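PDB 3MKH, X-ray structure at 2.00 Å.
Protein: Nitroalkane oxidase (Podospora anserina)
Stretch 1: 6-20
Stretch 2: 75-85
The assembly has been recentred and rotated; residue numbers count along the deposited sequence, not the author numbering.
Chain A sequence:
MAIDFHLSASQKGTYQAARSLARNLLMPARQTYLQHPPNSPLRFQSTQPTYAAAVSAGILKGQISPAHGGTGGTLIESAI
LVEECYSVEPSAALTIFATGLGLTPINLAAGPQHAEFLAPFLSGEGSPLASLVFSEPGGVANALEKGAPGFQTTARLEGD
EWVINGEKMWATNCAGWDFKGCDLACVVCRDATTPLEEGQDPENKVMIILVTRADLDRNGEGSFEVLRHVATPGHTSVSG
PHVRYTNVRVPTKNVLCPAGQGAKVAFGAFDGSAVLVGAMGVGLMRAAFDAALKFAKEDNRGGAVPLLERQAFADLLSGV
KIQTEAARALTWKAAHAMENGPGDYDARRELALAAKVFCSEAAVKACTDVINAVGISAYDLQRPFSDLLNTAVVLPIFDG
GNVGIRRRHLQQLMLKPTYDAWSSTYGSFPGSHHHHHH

Stretch 1, residues 6-20: HLSASQKGTYQAARS
Stretch 2 (75-85) LIESAILVEEC

Two helices run nearly alongside in the same direction. Residues 6-8 are extended (phi near -75°, psi 136° to 172°); helices 9-20 and 75-85 follow with phi/psi near -62/-43. Their axes cross at -27° and approach to 8.7 Å. The CA register is Gln11-Glu77 6.2 Å, Tyr15-Ile80 6.1 Å and Ala18-Leu81 5.1 Å, tightest where alanine's small side chain points toward the partner.

Ser8 (p) caps the first helix: its OG accepts from Gln11 N at 3.2 Å, while Gln11 OE1 (chi1 m, chi2 t) accepts from Ser8 N at 2.9 Å.

The one direct hydrogen bond between the helices lies near their starts, where Ser10 OG (t) donates to Glu77 OE2 (m, t, -9°) at 3.0 Å. Thr14 (m) points toward the second helix, its CG2 3.5 Å from Glu77 O. Ile80 (m, t) fills the middle: its CG2 lies 3.6 Å from Tyr15 CA, at the ring's edge, and its CD1 reaches Leu7 CD2 at 4.3 Å. Ala18 CB meets Leu81 CD1 (t, p) at 3.6 Å.

Glu84 (t, p, 24°) lays its CG 3.6 Å from Arg19 N, and its carboxylate binds two waters, with OE1 also bonded elsewhere in the structure. One donates to Glu84 OE1 (2.8 Å) and bonds Tyr15 OH (t; 2.6 Å); another donates to Glu84 OE2 (2.8 Å) and Arg19 O (2.7 Å).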

# COMPACT_ATOMS: atom_id res chain seq x y z
N HIS A 6 28.88 -6.54 11.72
CA HIS A 6 30.09 -6.76 10.93
C HIS A 6 30.26 -8.23 10.58
O HIS A 6 30.09 -9.11 11.43
CB HIS A 6 31.34 -6.26 11.67
CG HIS A 6 31.46 -4.77 11.70
ND1 HIS A 6 32.42 -4.11 12.44
CD2 HIS A 6 30.75 -3.80 11.06
CE1 HIS A 6 32.29 -2.81 12.27
NE2 HIS A 6 31.29 -2.59 11.44
N LEU A 7 30.61 -8.51 9.33
CA LEU A 7 30.91 -9.87 8.93
C LEU A 7 32.27 -10.25 9.49
O LEU A 7 33.20 -9.44 9.48
CB LEU A 7 30.96 -9.99 7.41
CG LEU A 7 29.67 -9.95 6.59
CD1 LEU A 7 28.96 -8.64 6.78
CD2 LEU A 7 30.01 -10.16 5.14
N SER A 8 32.37 -11.49 9.96
CA SER A 8 33.63 -12.08 10.38
C SER A 8 34.48 -12.36 9.14
O SER A 8 33.99 -12.24 8.02
CB SER A 8 33.38 -13.38 11.13
OG SER A 8 32.80 -14.36 10.28
N ALA A 9 35.73 -12.75 9.34
CA ALA A 9 36.60 -13.11 8.23
C ALA A 9 35.99 -14.25 7.42
O ALA A 9 36.04 -14.26 6.19
CB ALA A 9 37.99 -13.49 8.72
N SER A 10 35.40 -15.21 8.12
CA SER A 10 34.75 -16.35 7.46
C SER A 10 33.49 -15.94 6.67
O SER A 10 33.15 -16.54 5.64
CB SER A 10 34.41 -17.42 8.49
OG SER A 10 33.60 -18.42 7.91
N GLN A 11 32.80 -14.90 7.15
CA GLN A 11 31.62 -14.41 6.46
C GLN A 11 32.00 -13.53 5.28
O GLN A 11 31.35 -13.56 4.23
CB GLN A 11 30.69 -13.69 7.44
CG GLN A 11 30.08 -14.64 8.48
CD GLN A 11 29.45 -13.92 9.65
OE1 GLN A 11 29.77 -12.77 9.93
NE2 GLN A 11 28.53 -14.61 10.33
N LYS A 12 33.08 -12.77 5.43
CA LYS A 12 33.61 -12.02 4.30
C LYS A 12 34.08 -12.99 3.23
O LYS A 12 33.88 -12.75 2.03
CB LYS A 12 34.75 -11.10 4.73
CG LYS A 12 34.25 -9.80 5.32
CD LYS A 12 35.37 -8.98 5.94
CE LYS A 12 34.79 -7.83 6.76
NZ LYS A 12 35.83 -7.05 7.47
N GLY A 13 34.68 -14.09 3.66
CA GLY A 13 35.16 -15.11 2.74
C GLY A 13 34.01 -15.70 1.94
O GLY A 13 34.10 -15.89 0.72
N THR A 14 32.91 -15.99 2.63
CA THR A 14 31.73 -16.52 1.97
C THR A 14 31.20 -15.54 0.93
O THR A 14 30.89 -15.94 -0.19
CB THR A 14 30.63 -16.86 3.00
OG1 THR A 14 31.09 -17.92 3.84
CG2 THR A 14 29.35 -17.29 2.31
N TYR A 15 31.12 -14.26 1.28
CA TYR A 15 30.68 -13.23 0.35
C TYR A 15 31.56 -13.19 -0.90
O TYR A 15 31.05 -13.19 -2.02
CB TYR A 15 30.67 -11.85 1.02
CG TYR A 15 30.26 -10.71 0.11
CD1 TYR A 15 29.03 -10.71 -0.54
CD2 TYR A 15 31.11 -9.63 -0.11
CE1 TYR A 15 28.65 -9.67 -1.38
CE2 TYR A 15 30.74 -8.58 -0.96
CZ TYR A 15 29.51 -8.60 -1.58
OH TYR A 15 29.12 -7.56 -2.40
N GLN A 16 32.87 -13.17 -0.70
CA GLN A 16 33.80 -13.13 -1.83
C GLN A 16 33.71 -14.38 -2.71
O GLN A 16 33.70 -14.27 -3.95
CB GLN A 16 35.23 -12.87 -1.36
CG GLN A 16 35.44 -11.49 -0.76
CD GLN A 16 35.03 -10.38 -1.71
OE1 GLN A 16 35.13 -10.52 -2.94
NE2 GLN A 16 34.56 -9.27 -1.16
N ALA A 17 33.64 -15.55 -2.08
CA ALA A 17 33.46 -16.79 -2.84
C ALA A 17 32.13 -16.79 -3.61
O ALA A 17 32.06 -17.27 -4.74
CB ALA A 17 33.53 -18.00 -1.91
N ALA A 18 31.08 -16.27 -2.99
CA ALA A 18 29.77 -16.20 -3.65
C ALA A 18 29.83 -15.33 -4.91
O ALA A 18 29.30 -15.69 -5.96
CB ALA A 18 28.71 -15.67 -2.69
N ARG A 19 30.49 -14.18 -4.80
CA ARG A 19 30.66 -13.30 -5.96
C ARG A 19 31.36 -14.04 -7.10
O ARG A 19 30.94 -13.97 -8.27
CB ARG A 19 31.47 -12.05 -5.58
CG ARG A 19 30.78 -11.14 -4.58
CD ARG A 19 31.71 -9.97 -4.22
NE ARG A 19 31.85 -9.04 -5.33
CZ ARG A 19 32.96 -8.87 -6.03
NH1 ARG A 19 34.06 -9.55 -5.72
NH2 ARG A 19 32.97 -8.01 -7.05
N SER A 20 32.42 -14.76 -6.76
CA SER A 20 33.19 -15.51 -7.75
C SER A 20 32.39 -16.67 -8.38
O SER A 20 32.40 -16.88 -9.60
CB SER A 20 34.50 -16.02 -7.11
OG SER A 20 35.31 -16.69 -8.06
N LEU A 75 23.25 -20.58 8.71
CA LEU A 75 22.20 -20.07 7.85
C LEU A 75 22.56 -18.65 7.39
O LEU A 75 22.24 -18.24 6.27
CB LEU A 75 20.87 -20.11 8.62
CG LEU A 75 19.54 -20.44 7.96
CD1 LEU A 75 19.67 -21.43 6.78
CD2 LEU A 75 18.55 -20.94 9.01
N ILE A 76 23.23 -17.89 8.24
CA ILE A 76 23.68 -16.56 7.84
C ILE A 76 24.57 -16.61 6.59
O ILE A 76 24.40 -15.83 5.65
CB ILE A 76 24.47 -15.87 8.98
CG1 ILE A 76 23.52 -15.33 10.04
CG2 ILE A 76 25.28 -14.70 8.44
CD1 ILE A 76 23.23 -13.85 9.85
N GLU A 77 25.53 -17.52 6.58
CA GLU A 77 26.43 -17.66 5.44
C GLU A 77 25.70 -18.14 4.20
O GLU A 77 26.01 -17.74 3.07
CB GLU A 77 27.60 -18.60 5.79
CG GLU A 77 28.74 -17.90 6.50
CD GLU A 77 29.56 -18.81 7.41
OE1 GLU A 77 29.18 -19.99 7.64
OE2 GLU A 77 30.60 -18.33 7.91
N SER A 78 24.73 -19.02 4.40
CA SER A 78 23.85 -19.43 3.32
C SER A 78 23.08 -18.25 2.75
O SER A 78 22.92 -18.13 1.54
CB SER A 78 22.89 -20.51 3.80
OG SER A 78 23.60 -21.72 3.98
N ALA A 79 22.60 -17.37 3.63
CA ALA A 79 21.84 -16.20 3.18
C ALA A 79 22.72 -15.28 2.36
O ALA A 79 22.26 -14.67 1.39
CB ALA A 79 21.24 -15.46 4.37
N ILE A 80 23.99 -15.19 2.73
CA ILE A 80 24.94 -14.37 1.99
C ILE A 80 25.15 -14.94 0.59
O ILE A 80 25.06 -14.22 -0.41
CB ILE A 80 26.29 -14.23 2.75
CG1 ILE A 80 26.09 -13.33 3.98
CG2 ILE A 80 27.37 -13.69 1.81
CD1 ILE A 80 27.22 -13.39 5.02
N LEU A 81 25.38 -16.24 0.51
CA LEU A 81 25.56 -16.88 -0.79
C LEU A 81 24.32 -16.71 -1.67
O LEU A 81 24.41 -16.33 -2.84
CB LEU A 81 25.88 -18.37 -0.60
CG LEU A 81 25.84 -19.22 -1.87
CD1 LEU A 81 26.97 -18.82 -2.81
CD2 LEU A 81 25.96 -20.70 -1.53
N VAL A 82 23.16 -17.00 -1.10
CA VAL A 82 21.91 -16.95 -1.86
C VAL A 82 21.59 -15.54 -2.39
O VAL A 82 21.15 -15.39 -3.54
CB VAL A 82 20.73 -17.51 -1.03
CG1 VAL A 82 19.42 -17.23 -1.73
CG2 VAL A 82 20.90 -19.01 -0.81
N GLU A 83 21.82 -14.52 -1.56
CA GLU A 83 21.57 -13.14 -1.98
C GLU A 83 22.43 -12.80 -3.20
O GLU A 83 21.94 -12.28 -4.21
CB GLU A 83 21.84 -12.13 -0.84
CG GLU A 83 21.77 -10.66 -1.31
CD GLU A 83 22.30 -9.63 -0.30
OE1 GLU A 83 22.46 -9.97 0.89
OE2 GLU A 83 22.56 -8.46 -0.70
N GLU A 84 23.73 -13.11 -3.11
CA GLU A 84 24.62 -12.82 -4.21
C GLU A 84 24.19 -13.58 -5.48
O GLU A 84 24.13 -13.00 -6.57
CB GLU A 84 26.07 -13.16 -3.82
CG GLU A 84 27.08 -12.97 -4.97
CD GLU A 84 27.13 -11.53 -5.49
OE1 GLU A 84 26.77 -10.58 -4.76
OE2 GLU A 84 27.55 -11.35 -6.65
N CYS A 85 23.91 -14.88 -5.36
CA CYS A 85 23.54 -15.67 -6.54
C CYS A 85 22.27 -15.15 -7.20
O CYS A 85 22.22 -15.03 -8.43
CB CYS A 85 23.40 -17.15 -6.20
SG CYS A 85 24.96 -17.91 -5.80
O HOH W 1 28.33 -8.30 -4.79
O HOH W 2 29.27 -11.88 -8.74